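Local atomic coordinates of putative hydroxymethylglutaryl-CoA synthase (Streptococcus mutans, PDB entry 3SQZ), a protein that binds coenzyme A and probably acts as a hydroxymethylglutaryl-CoA synthase, an acyltransferase of the thiolase fold. Residues K54-A59 with Q65-G70; E58-D63 with P182-Q187; I302-Q307 with T364-K369. All coordinates share one frame; numbering follows the deposited sequence.

Interactions 1 and 2 lie side by side at the coenzyme A site, their centres about 6 Å apart, and both start from helix 53-60. L56 and F67 of interaction 1 rest on the loop 182-187 of interaction 2, with F67 CE1 3.5 Å from S185 CB. Together they contact coenzyme A from the adenine (a weak bond to D63) through the diphosphate (K66) to the pantetheine hydroxyl and amide (P182, T186). Interaction 3, 302-307 with 364-369, lies about 19 Å from interaction 1 and 22 Å from interaction 2, centre to centre, touches neither, and joins parts of the C-terminal family region away from the annotated sites.

Interaction 1: residues K54-A59 with Q65-G70; sequences KDLAEA and QKFSKG. With COA (coenzyme A), chain D.
A57 and F67 bring helices 53-60 and 64-71 to their closest backbone approach, 7.7 Å between CA atoms, and the second helix widens into a pi-type turn at 66-70, where Q65 O accepts from both K69 N and G70 N. The contact is apolar and belongs to one ring. F67 turns its CE2 corner to the first helix: A57 CB sits 3.7 Å from F67 CE2, and A57 N lies in the ring plane at the same edge. L56 crosses the phenyl side chain at about a right angle, with L56 CD2 4.1 Å from F67 CE2. No hydrogen bond links the two segments, so the fit rests on close packing of three buried residues.

The neighbouring K66 serves coenzyme A instead. Its CG is anti to the backbone N (chi1 173°) and the chain beyond is extended, which lays its methylenes over the face of the adenine's five-membered ring, K66 CG 3.7 Å from COA C8A, and delivers K66 NZ to COA O5A of the diphosphate at 2.7 Å. G70 CA comes to 3.0 Å from the ribose oxygen COA O4B; the glycine lets the backbone come this close to the ribose.

The helix pair follows strand 49-52 and precedes strand 75-78; L56 and F67 also pack on the 182-187 loop, between strands 166-175 and 188-198.

Interaction 2: residues E58-D63 with P182-Q187; sequences EARGED and PGESTQ. With COA (coenzyme A), chain D.
E184 OE1 is gripped by R60 NH2 at 2.9 Å and by the hydroxyl of Y381, while E184 OE2 takes R60 NE, also at 2.9 Å, and the backbone N of G180. The arginine meets the carboxylate side-on, one nitrogen to each oxygen, as a bidentate salt bridge. Both bonds come from the syn side; the one from NE is straight at 177°, the one from NH2 nearly so. The guanidinium and carboxylate planes are 24° apart; E184 OE2 is therefore approached somewhat out of its own plane, though both oxygens stay close to that of the guanidinium. R60 bends at chi2, whereas E184 is extended, and the two side chains cross at about a right angle. E382 is a second acidic partner of R60 NH2; with E184 it helps fix the guanidinium's rotation, and the arginine probably keeps E184 ionised.

R60 ends helix 53-60, which G61 closes with positive phi in a Schellman motif; D63 is then the N-cap of helix 64-71. The other side of the contact is the loop between strands 166-175 and 188-198 of the thiolase-fold sheet, and it lines the coenzyme A pocket. P182 O accepts from the pantetheine hydroxyl COA OAP at 2.7 Å. T186 OG1 donates to G183 O at 3.1 Å, reaching it from the same face as T186 N; this bond uses the hydroxyl's proton and leaves the oxygen to accept from the amide COA N8P at 2.9 Å. At the adenine end of the ligand, D63 OD1 caps Q65 N and D63 OD2 meets the amino group COA N6A in a weak bond of 2.9 Å, bent to 119°.

Interaction 3: residues I302-Q307 with T364-K369; sequences ILYSKQ and TNRLDK
Y304 meets R366 and L367 at the start of helix 366-371, the leucine at the ring edge and the arginine's methylenes obliquely. L367 CD2 comes up to the edge near the ring plane, 3.6 Å from Y304 CD1, and L367 CG lies against Y304 CE1. The aliphatic part of R366 and the tyrosine side chain cross at about a right angle, with R366 CD 3.7 Å from Y304 CE2 and R366 CB 3.7 Å from Y304 OH. The guanidinium plane is turned 64° from the ring, so the two groups do not stack. Q307 adds a looser apolar touch, Q307 CG lying 4.5 Å from L367 CD2.

One water bridges the segments, donating to Y304 OH at 3.0 Å and accepting from R366 N at 3.0 Å, a backbone N-H in the first turn of the helix. R366 CG is anti to its backbone N and the chain bends at chi3 (-59°); the guanidinium reaches E325 of helix 315-326. Y304 and R366, both buried, share E325 OE1, which takes R366 NE in a salt bridge and also bonds Y304 OH, and so positions both residues. N74 holds the amide of Q307.

Away from the annotated sites, this is helix-to-helix packing within the thiolase fold, where helices 305-308, 366-371 and 315-326 meet.

Interaction 1: residues K54-A59 with Q65-G70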
# COMPACT_ATOMS: atom_id res chain seq x y z
N LYS A 54 0.72 -21.40 -6.73
CA LYS A 54 0.67 -22.73 -7.33
C LYS A 54 -0.49 -23.55 -6.75
O LYS A 54 -1.08 -24.37 -7.46
CB LYS A 54 1.99 -23.46 -7.15
CG LYS A 54 2.33 -23.77 -5.72
CD LYS A 54 3.73 -24.32 -5.59
CE LYS A 54 4.01 -24.70 -4.16
NZ LYS A 54 5.41 -25.16 -3.99
N ASP A 55 -0.80 -23.34 -5.48
CA ASP A 55 -1.92 -24.03 -4.86
C ASP A 55 -3.26 -23.53 -5.42
O ASP A 55 -4.16 -24.33 -5.68
CB ASP A 55 -1.91 -23.88 -3.33
CG ASP A 55 -0.79 -24.67 -2.66
OD1 ASP A 55 -0.24 -25.60 -3.29
OD2 ASP A 55 -0.48 -24.38 -1.49
N LEU A 56 -3.38 -22.22 -5.60
CA LEU A 56 -4.58 -21.65 -6.20
C LEU A 56 -4.74 -22.18 -7.62
O LEU A 56 -5.84 -22.57 -8.03
CB LEU A 56 -4.51 -20.13 -6.19
CG LEU A 56 -5.74 -19.41 -6.77
CD1 LEU A 56 -7.01 -19.71 -5.96
CD2 LEU A 56 -5.50 -17.91 -6.85
N ALA A 57 -3.65 -22.22 -8.38
CA ALA A 57 -3.70 -22.70 -9.75
C ALA A 57 -4.22 -24.13 -9.80
O ALA A 57 -5.08 -24.46 -10.62
CB ALA A 57 -2.32 -22.61 -10.40
N GLU A 58 -3.69 -24.98 -8.93
CA GLU A 58 -4.10 -26.38 -8.88
C GLU A 58 -5.60 -26.50 -8.59
O GLU A 58 -6.31 -27.27 -9.24
CB GLU A 58 -3.30 -27.15 -7.84
CG GLU A 58 -3.79 -28.57 -7.64
CD GLU A 58 -2.99 -29.32 -6.60
N ALA A 59 -6.08 -25.74 -7.61
CA ALA A 59 -7.48 -25.82 -7.22
C ALA A 59 -8.40 -25.32 -8.33
O ALA A 59 -9.51 -25.82 -8.50
CB ALA A 59 -7.73 -25.05 -5.94
N GLN A 65 1.75 -21.22 -14.64
CA GLN A 65 2.56 -20.19 -15.27
C GLN A 65 1.78 -18.91 -15.56
O GLN A 65 2.35 -17.84 -15.72
CB GLN A 65 3.25 -20.72 -16.53
CG GLN A 65 4.35 -21.74 -16.22
CD GLN A 65 5.29 -21.95 -17.38
OE1 GLN A 65 4.92 -21.78 -18.54
NE2 GLN A 65 6.54 -22.31 -17.07
N LYS A 66 0.45 -19.02 -15.62
CA LYS A 66 -0.36 -17.82 -15.73
C LYS A 66 -0.04 -16.89 -14.57
O LYS A 66 0.03 -15.67 -14.73
CB LYS A 66 -1.84 -18.17 -15.70
CG LYS A 66 -2.74 -16.96 -15.64
CD LYS A 66 -4.20 -17.36 -15.68
CE LYS A 66 -5.10 -16.14 -15.74
NZ LYS A 66 -6.51 -16.55 -15.98
N PHE A 67 0.17 -17.46 -13.39
CA PHE A 67 0.47 -16.66 -12.22
C PHE A 67 1.95 -16.29 -12.13
O PHE A 67 2.28 -15.12 -11.97
CB PHE A 67 0.00 -17.38 -10.95
CG PHE A 67 -1.48 -17.68 -10.93
CD1 PHE A 67 -2.38 -16.88 -11.62
CD2 PHE A 67 -1.97 -18.75 -10.20
CE1 PHE A 67 -3.74 -17.14 -11.59
CE2 PHE A 67 -3.33 -19.02 -10.17
CZ PHE A 67 -4.22 -18.22 -10.86
N SER A 68 2.83 -17.28 -12.25
CA SER A 68 4.26 -17.02 -12.07
C SER A 68 4.85 -16.13 -13.16
O SER A 68 5.72 -15.31 -12.89
CB SER A 68 5.04 -18.33 -11.97
OG SER A 68 4.93 -19.08 -13.16
N LYS A 69 4.37 -16.30 -14.40
CA LYS A 69 4.87 -15.51 -15.52
C LYS A 69 3.88 -14.44 -15.99
O LYS A 69 4.27 -13.32 -16.33
CB LYS A 69 5.25 -16.41 -16.70
CG LYS A 69 6.38 -17.39 -16.39
CD LYS A 69 6.78 -18.18 -17.62
N GLY A 70 2.60 -14.80 -16.03
CA GLY A 70 1.58 -13.89 -16.52
C GLY A 70 1.36 -12.70 -15.61
O GLY A 70 1.41 -11.55 -16.06
N1A COA D . 1.82 -18.53 -19.32
C2A COA D . 2.20 -17.24 -19.20
N3A COA D . 1.25 -16.24 -19.15
C4A COA D . -0.07 -16.56 -19.22
C5A COA D . -0.47 -17.89 -19.35
C6A COA D . 0.45 -18.86 -19.39
N6A COA D . 0.05 -20.24 -19.51
N7A COA D . -1.84 -17.93 -19.39
C8A COA D . -2.30 -16.68 -19.31
N9A COA D . -1.17 -15.83 -19.22
C1B COA D . -1.20 -14.39 -18.97
C2B COA D . -1.34 -13.29 -20.06
O2B COA D . -1.11 -13.37 -21.39
C3B COA D . -1.25 -12.04 -19.21
O3B COA D . -0.27 -11.08 -19.29
P3B COA D . -0.22 -10.04 -20.43
O7A COA D . -1.31 -8.94 -20.16
O8A COA D . 1.22 -9.43 -20.32
O9A COA D . -0.43 -10.72 -21.75
C4B COA D . -1.90 -12.48 -17.95
O4B COA D . -1.22 -13.71 -17.68
C5B COA D . -3.31 -12.18 -17.56
O5B COA D . -4.09 -12.92 -18.45
P1A COA D . -5.67 -12.85 -18.38
O1A COA D . -6.14 -11.35 -18.53
O2A COA D . -6.27 -13.72 -19.46
O3A COA D . -6.06 -13.38 -16.93
P2A COA D . -7.45 -13.12 -16.22
O4A COA D . -8.62 -13.07 -17.27
O5A COA D . -7.70 -14.21 -15.21
O6A COA D . -7.39 -11.71 -15.47
CBP COA D . -6.40 -9.86 -14.25
CCP COA D . -6.19 -11.16 -14.98
CDP COA D . -6.95 -8.85 -15.20
CEP COA D . -5.08 -9.35 -13.70
CAP COA D . -7.36 -10.11 -13.12
OAP COA D . -6.78 -10.83 -12.10
C9P COA D . -8.01 -8.85 -12.60
O9P COA D . -8.91 -8.27 -13.21
N8P COA D . -7.54 -8.39 -11.28
C7P COA D . -7.96 -7.11 -10.74
C6P COA D . -7.33 -5.92 -11.44
C5P COA D . -7.66 -4.58 -10.77
O5P COA D . -8.00 -4.53 -9.61
N4P COA D . -7.47 -3.37 -11.52
C3P COA D . -7.68 -2.07 -10.87
C2P COA D . -6.45 -1.23 -10.64
S1P COA D . -5.35 -1.08 -12.00

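Interaction 2: residues E58-D63 with P182-Q187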
# COMPACT_ATOMS: atom_id res chain seq x y z
N GLU A 58 -3.69 -24.98 -8.93
CA GLU A 58 -4.10 -26.38 -8.88
C GLU A 58 -5.60 -26.50 -8.59
O GLU A 58 -6.31 -27.27 -9.24
CB GLU A 58 -3.30 -27.15 -7.84
CG GLU A 58 -3.79 -28.57 -7.64
CD GLU A 58 -2.99 -29.32 -6.60
N ALA A 59 -6.08 -25.74 -7.61
CA ALA A 59 -7.48 -25.82 -7.22
C ALA A 59 -8.40 -25.32 -8.33
O ALA A 59 -9.51 -25.82 -8.50
CB ALA A 59 -7.73 -25.05 -5.94
N ARG A 60 -7.94 -24.32 -9.08
CA ARG A 60 -8.79 -23.66 -10.07
C ARG A 60 -8.62 -24.20 -11.49
O ARG A 60 -9.31 -23.76 -12.40
CB ARG A 60 -8.54 -22.14 -10.07
CG ARG A 60 -8.86 -21.46 -8.75
CD ARG A 60 -10.37 -21.36 -8.48
NE ARG A 60 -10.57 -20.77 -7.16
CZ ARG A 60 -10.78 -21.45 -6.04
NH1 ARG A 60 -10.89 -22.77 -6.09
NH2 ARG A 60 -10.89 -20.82 -4.88
N GLY A 61 -7.71 -25.15 -11.66
CA GLY A 61 -7.47 -25.72 -12.98
C GLY A 61 -6.76 -24.76 -13.92
O GLY A 61 -6.90 -24.85 -15.14
N GLU A 62 -5.98 -23.85 -13.35
CA GLU A 62 -5.24 -22.87 -14.14
C GLU A 62 -3.81 -23.33 -14.34
O GLU A 62 -3.24 -24.03 -13.50
CB GLU A 62 -5.25 -21.51 -13.43
CG GLU A 62 -6.62 -20.86 -13.31
CD GLU A 62 -7.16 -20.38 -14.65
OE1 GLU A 62 -6.34 -20.05 -15.54
OE2 GLU A 62 -8.39 -20.33 -14.83
N ASP A 63 -3.23 -22.95 -15.47
CA ASP A 63 -1.81 -23.15 -15.71
C ASP A 63 -1.06 -22.32 -14.67
O ASP A 63 -1.22 -21.10 -14.63
CB ASP A 63 -1.46 -22.67 -17.12
CG ASP A 63 -0.02 -22.97 -17.52
OD1 ASP A 63 0.83 -23.18 -16.63
OD2 ASP A 63 0.26 -22.98 -18.73
N PRO A 182 -11.95 -13.39 -11.80
CA PRO A 182 -10.63 -13.11 -12.37
C PRO A 182 -9.70 -12.46 -11.34
O PRO A 182 -8.51 -12.75 -11.34
CB PRO A 182 -10.96 -12.16 -13.52
CG PRO A 182 -12.35 -12.53 -13.93
CD PRO A 182 -13.04 -12.87 -12.64
N GLY A 183 -10.24 -11.61 -10.48
CA GLY A 183 -9.42 -10.91 -9.50
C GLY A 183 -8.97 -11.75 -8.31
O GLY A 183 -8.20 -11.26 -7.49
N GLU A 184 -9.41 -13.00 -8.22
CA GLU A 184 -9.02 -13.82 -7.09
C GLU A 184 -7.50 -13.93 -6.99
O GLU A 184 -6.94 -14.00 -5.88
CB GLU A 184 -9.64 -15.21 -7.20
CG GLU A 184 -9.51 -15.99 -5.91
CD GLU A 184 -10.14 -17.38 -5.96
OE1 GLU A 184 -10.29 -17.97 -4.88
OE2 GLU A 184 -10.49 -17.87 -7.06
N SER A 185 -6.85 -13.95 -8.14
CA SER A 185 -5.40 -14.07 -8.19
C SER A 185 -4.67 -12.77 -7.84
O SER A 185 -3.45 -12.79 -7.72
CB SER A 185 -4.97 -14.54 -9.57
OG SER A 185 -5.44 -13.64 -10.54
N THR A 186 -5.40 -11.66 -7.72
CA THR A 186 -4.80 -10.38 -7.36
C THR A 186 -5.34 -9.87 -6.02
O THR A 186 -5.56 -8.66 -5.83
CB THR A 186 -4.95 -9.31 -8.47
OG1 THR A 186 -6.33 -9.09 -8.77
CG2 THR A 186 -4.24 -9.78 -9.73
N GLN A 187 -5.50 -10.80 -5.09
CA GLN A 187 -5.87 -10.50 -3.72
C GLN A 187 -4.61 -10.19 -2.89
O GLN A 187 -3.49 -10.27 -3.40
CB GLN A 187 -6.70 -11.65 -3.15
CG GLN A 187 -8.08 -11.68 -3.81
CD GLN A 187 -8.98 -12.82 -3.41
OE1 GLN A 187 -10.20 -12.65 -3.34
NE2 GLN A 187 -8.42 -14.01 -3.18
N1A COA D . 1.82 -18.53 -19.32
C2A COA D . 2.20 -17.24 -19.20
N3A COA D . 1.25 -16.24 -19.15
C4A COA D . -0.07 -16.56 -19.22
C5A COA D . -0.47 -17.89 -19.35
C6A COA D . 0.45 -18.86 -19.39
N6A COA D . 0.05 -20.24 -19.51
N7A COA D . -1.84 -17.93 -19.39
C8A COA D . -2.30 -16.68 -19.31
N9A COA D . -1.17 -15.83 -19.22
C1B COA D . -1.20 -14.39 -18.97
C2B COA D . -1.34 -13.29 -20.06
O2B COA D . -1.11 -13.37 -21.39
C3B COA D . -1.25 -12.04 -19.21
O3B COA D . -0.27 -11.08 -19.29
P3B COA D . -0.22 -10.04 -20.43
O7A COA D . -1.31 -8.94 -20.16
O8A COA D . 1.22 -9.43 -20.32
O9A COA D . -0.43 -10.72 -21.75
C4B COA D . -1.90 -12.48 -17.95
O4B COA D . -1.22 -13.71 -17.68
C5B COA D . -3.31 -12.18 -17.56
O5B COA D . -4.09 -12.92 -18.45
P1A COA D . -5.67 -12.85 -18.38
O1A COA D . -6.14 -11.35 -18.53
O2A COA D . -6.27 -13.72 -19.46
O3A COA D . -6.06 -13.38 -16.93
P2A COA D . -7.45 -13.12 -16.22
O4A COA D . -8.62 -13.07 -17.27
O5A COA D . -7.70 -14.21 -15.21
O6A COA D . -7.39 -11.71 -15.47
CBP COA D . -6.40 -9.86 -14.25
CCP COA D . -6.19 -11.16 -14.98
CDP COA D . -6.95 -8.85 -15.20
CEP COA D . -5.08 -9.35 -13.70
CAP COA D . -7.36 -10.11 -13.12
OAP COA D . -6.78 -10.83 -12.10
C9P COA D . -8.01 -8.85 -12.60
O9P COA D . -8.91 -8.27 -13.21
N8P COA D . -7.54 -8.39 -11.28
C7P COA D . -7.96 -7.11 -10.74
C6P COA D . -7.33 -5.92 -11.44
C5P COA D . -7.66 -4.58 -10.77
O5P COA D . -8.00 -4.53 -9.61
N4P COA D . -7.47 -3.37 -11.52
C3P COA D . -7.68 -2.07 -10.87
C2P COA D . -6.45 -1.23 -10.64
S1P COA D . -5.35 -1.08 -12.00

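Interaction 3: residues I302-Q307 with T364-K369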
# COMPACT_ATOMS: atom_id res chain seq x y z
N ILE A 302 9.57 -4.63 -7.17
CA ILE A 302 8.44 -5.57 -7.20
C ILE A 302 8.64 -6.82 -6.34
O ILE A 302 7.74 -7.65 -6.23
CB ILE A 302 8.05 -5.97 -8.64
CG1 ILE A 302 9.15 -6.80 -9.32
CG2 ILE A 302 7.71 -4.73 -9.47
CD1 ILE A 302 8.76 -7.29 -10.70
N LEU A 303 9.80 -6.93 -5.71
CA LEU A 303 10.13 -8.14 -4.95
C LEU A 303 9.11 -8.47 -3.86
O LEU A 303 8.68 -9.60 -3.74
CB LEU A 303 11.51 -7.98 -4.33
CG LEU A 303 12.56 -9.08 -4.37
CD1 LEU A 303 12.57 -9.83 -5.69
CD2 LEU A 303 13.91 -8.45 -4.11
N TYR A 304 8.73 -7.47 -3.06
CA TYR A 304 7.79 -7.76 -1.98
C TYR A 304 6.39 -8.07 -2.51
O TYR A 304 5.73 -9.00 -2.03
CB TYR A 304 7.74 -6.61 -0.96
CG TYR A 304 9.04 -6.38 -0.22
CD1 TYR A 304 10.03 -7.35 -0.17
CD2 TYR A 304 9.26 -5.18 0.44
CE1 TYR A 304 11.22 -7.12 0.51
CE2 TYR A 304 10.43 -4.94 1.13
CZ TYR A 304 11.41 -5.91 1.15
OH TYR A 304 12.59 -5.70 1.82
N SER A 305 5.95 -7.31 -3.50
CA SER A 305 4.62 -7.52 -4.05
C SER A 305 4.43 -8.93 -4.62
O SER A 305 3.34 -9.50 -4.54
CB SER A 305 4.32 -6.44 -5.08
OG SER A 305 4.22 -5.18 -4.43
N LYS A 306 5.50 -9.51 -5.16
CA LYS A 306 5.44 -10.88 -5.67
C LYS A 306 5.05 -11.89 -4.59
O LYS A 306 4.58 -12.98 -4.90
CB LYS A 306 6.79 -11.30 -6.26
CG LYS A 306 7.10 -10.66 -7.57
CD LYS A 306 8.36 -11.25 -8.19
CE LYS A 306 8.64 -10.67 -9.56
NZ LYS A 306 9.89 -11.20 -10.17
N GLN A 307 5.31 -11.55 -3.33
CA GLN A 307 5.04 -12.44 -2.20
C GLN A 307 3.78 -12.09 -1.42
O GLN A 307 3.32 -12.88 -0.61
CB GLN A 307 6.21 -12.43 -1.21
CG GLN A 307 7.57 -12.74 -1.82
CD GLN A 307 7.56 -14.02 -2.59
OE1 GLN A 307 7.11 -15.06 -2.10
NE2 GLN A 307 8.04 -13.96 -3.83
N THR A 364 16.47 -5.41 6.88
CA THR A 364 17.15 -6.30 5.94
C THR A 364 16.54 -7.69 5.84
O THR A 364 16.86 -8.43 4.92
CB THR A 364 18.63 -6.47 6.30
OG1 THR A 364 18.73 -6.90 7.66
CG2 THR A 364 19.39 -5.16 6.10
N ASN A 365 15.69 -8.06 6.79
CA ASN A 365 15.16 -9.42 6.84
C ASN A 365 13.67 -9.50 6.54
O ASN A 365 12.99 -10.43 7.00
CB ASN A 365 15.47 -10.08 8.19
CG ASN A 365 14.77 -9.41 9.34
OD1 ASN A 365 14.32 -8.27 9.23
ND2 ASN A 365 14.70 -10.10 10.47
N ARG A 366 13.15 -8.57 5.75
CA ARG A 366 11.71 -8.55 5.53
C ARG A 366 11.22 -9.78 4.75
O ARG A 366 10.15 -10.32 5.03
CB ARG A 366 11.26 -7.26 4.86
CG ARG A 366 9.83 -6.92 5.15
CD ARG A 366 9.44 -5.57 4.60
NE ARG A 366 10.24 -4.45 5.11
CZ ARG A 366 9.96 -3.75 6.20
NH1 ARG A 366 8.92 -4.07 6.98
NH2 ARG A 366 10.72 -2.72 6.54
N LEU A 367 12.01 -10.23 3.78
CA LEU A 367 11.64 -11.45 3.05
C LEU A 367 11.63 -12.65 3.99
O LEU A 367 10.77 -13.53 3.89
CB LEU A 367 12.60 -11.68 1.88
CG LEU A 367 12.50 -10.70 0.70
CD1 LEU A 367 13.63 -10.94 -0.31
CD2 LEU A 367 11.14 -10.79 0.04
N ASP A 368 12.58 -12.69 4.92
CA ASP A 368 12.60 -13.74 5.92
C ASP A 368 11.33 -13.71 6.76
O ASP A 368 10.72 -14.74 7.03
CB ASP A 368 13.84 -13.62 6.79
CG ASP A 368 15.11 -13.64 5.98
OD1 ASP A 368 15.41 -14.69 5.41
OD2 ASP A 368 15.76 -12.59 5.86
N LYS A 369 10.93 -12.52 7.18
CA LYS A 369 9.71 -12.40 7.98
C LYS A 369 8.49 -12.86 7.19
O LYS A 369 7.62 -13.54 7.74
CB LYS A 369 9.53 -10.97 8.49
CG LYS A 369 10.58 -10.52 9.49
CD LYS A 369 10.30 -9.08 9.90
CE LYS A 369 11.27 -8.57 10.93
NZ LYS A 369 10.87 -7.20 11.35
O HOH W 1 14.40 -6.50 4.02